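Local coordinates for protein citrate synthase (Thermotoga maritima, PDB 2P2W) that probably catalyses the condensation of oxaloacetate with acetyl-CoA and water to give citrate and CoA in the tricarboxylic acid cycle, at residues L60-F63 with K64-M67. Numbering follows the deposited sequence.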
loop_
_atom_site.group_PDB
_atom_site.type_symbol
_atom_site.label_atom_id
_atom_site.label_comp_id
_atom_site.label_asym_id
_atom_site.label_seq_id
_atom_site.Cartn_x
_atom_site.Cartn_y
_atom_site.Cartn_z
ATOM N N LEU A 60 21.209 -23.037 10.039
ATOM C CA LEU A 60 21.630 -21.651 9.856
ATOM C C LEU A 60 22.612 -21.535 8.696
ATOM O O LEU A 60 22.528 -20.610 7.889
ATOM C CB LEU A 60 22.285 -21.112 11.129
ATOM C CG LEU A 60 22.731 -19.646 11.048
ATOM C CD1 LEU A 60 21.539 -18.770 10.697
ATOM C CD2 LEU A 60 23.330 -19.217 12.377
ATOM N N GLU A 61 23.544 -22.479 8.622
ATOM C CA GLU A 61 24.542 -22.485 7.560
ATOM C C GLU A 61 23.860 -22.557 6.198
ATOM O O GLU A 61 24.179 -21.791 5.289
ATOM C CB GLU A 61 25.484 -23.682 7.728
ATOM C CG GLU A 61 26.736 -23.607 6.869
ATOM C CD GLU A 61 27.544 -24.898 6.885
ATOM O OE1 GLU A 61 26.984 -25.966 6.539
ATOM O OE2 GLU A 61 28.741 -24.843 7.243
ATOM N N GLU A 62 22.919 -23.487 6.062
ATOM C CA GLU A 62 22.190 -23.657 4.812
ATOM C C GLU A 62 21.297 -22.455 4.512
ATOM O O GLU A 62 21.159 -22.043 3.359
ATOM C CB GLU A 62 21.349 -24.935 4.869
ATOM C CG GLU A 62 22.172 -26.206 4.730
ATOM C CD GLU A 62 21.446 -27.435 5.246
ATOM O OE1 GLU A 62 20.202 -27.491 5.120
ATOM O OE2 GLU A 62 22.123 -28.348 5.767
ATOM N N PHE A 63 20.694 -21.888 5.551
ATOM C CA PHE A 63 19.826 -20.733 5.364
ATOM C C PHE A 63 20.646 -19.520 4.924
ATOM O O PHE A 63 20.189 -18.717 4.111
ATOM C CB PHE A 63 19.068 -20.413 6.656
ATOM C CG PHE A 63 18.036 -19.326 6.503
ATOM C CD1 PHE A 63 16.929 -19.509 5.674
ATOM C CD2 PHE A 63 18.180 -18.114 7.171
ATOM C CE1 PHE A 63 15.978 -18.496 5.509
ATOM C CE2 PHE A 63 17.236 -17.094 7.016
ATOM C CZ PHE A 63 16.134 -17.285 6.182
ATOM N N LYS A 64 21.857 -19.381 5.461
ATOM C CA LYS A 64 22.707 -18.254 5.088
ATOM C C LYS A 64 23.128 -18.374 3.631
ATOM O O LYS A 64 23.202 -17.376 2.918
ATOM C CB LYS A 64 23.946 -18.170 5.990
ATOM C CG LYS A 64 23.700 -17.430 7.299
ATOM C CD LYS A 64 24.926 -17.426 8.203
ATOM C CE LYS A 64 26.069 -16.633 7.584
ATOM N NZ LYS A 64 26.872 -15.915 8.615
ATOM N N ARG A 65 23.399 -19.597 3.184
ATOM C CA ARG A 65 23.784 -19.805 1.792
ATOM C C ARG A 65 22.597 -19.539 0.867
ATOM O O ARG A 65 22.771 -19.068 -0.257
ATOM C CB ARG A 65 24.304 -21.232 1.575
ATOM C CG ARG A 65 25.658 -21.504 2.219
ATOM C CD ARG A 65 26.384 -22.625 1.488
ATOM N NE ARG A 65 25.636 -23.875 1.510
ATOM C CZ ARG A 65 25.816 -24.838 2.409
ATOM N NH1 ARG A 65 26.726 -24.697 3.364
ATOM N NH2 ARG A 65 25.081 -25.941 2.356
ATOM N N LYS A 66 21.392 -19.839 1.348
ATOM C CA LYS A 66 20.176 -19.622 0.569
ATOM C C LYS A 66 19.956 -18.129 0.337
ATOM O O LYS A 66 19.774 -17.683 -0.801
ATOM C CB LYS A 66 18.958 -20.202 1.299
ATOM C CG LYS A 66 17.631 -19.912 0.602
ATOM C CD LYS A 66 16.458 -20.582 1.306
ATOM C CE LYS A 66 16.410 -22.066 1.002
ATOM N NZ LYS A 66 15.535 -22.330 -0.175
ATOM N N MET A 67 19.958 -17.355 1.419
ATOM C CA MET A 67 19.764 -15.918 1.284
ATOM C C MET A 67 20.863 -15.320 0.411
ATOM O O MET A 67 20.594 -14.466 -0.431
ATOM C CB MET A 67 19.745 -15.241 2.659
ATOM C CG MET A 67 18.496 -15.568 3.471
ATOM S SD MET A 67 18.343 -14.566 4.965
ATOM C CE MET A 67 18.087 -12.947 4.247
#
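Two consecutive turns of the amphipathic helix 57-69 meet here through i to i+4 contacts, with Phe-63 and Met-67 on the inner side and Glu-61 and Arg-65 on the outer side. Phe-63 and Met-67 form a Met-aromatic contact. The sulfur SD of Met-67 comes obliquely to the ring and lies 3.4 Å from CE2 of Phe-63. One carbon back, CG of Met-67 sits over a face of the same ring as a CH-pi contact, 4.2 Å from the ring centroid. With CG of Phe-63 anti to the backbone N (chi1 -174°), the ring lies on the side of the carbonyl carbon, where CG and SD of Met-67 reach it. The Met-67 N-H gives a nearly straight bond to the Phe-63 O, at 3.0 Å and 174°. Less straight backbone bonds run from Lys-64 N to Leu-60 O, Arg-65 N to Glu-61 O and Lys-66 N to Glu-62 O.

On the outer side, Glu-61 and Arg-65 lie side by side and point the same way. They form a salt bridge whose hydrogen bond is weak: OE1 of Glu-61 is 3.4 Å from NH1 of Arg-65. The carboxylate and guanidinium planes are 47° apart.

Tyr-47 packs edge-to-face with Phe-63, and Ile-116 of helix 110-133 touches both Phe-63 and Met-67. Lys-66 NZ makes a salt bridge with Glu-113 of the same helix. Replacing Phe-63 by alanine is likely to leave the Met-67 thioether without its aromatic partner and open a gap toward Tyr-47 and Ile-116. Backbone bonds thus set the helix, with sulfur-ring and CH-pi contact on its buried side and a long, weakly hydrogen-bonded charge pair on the exposed one.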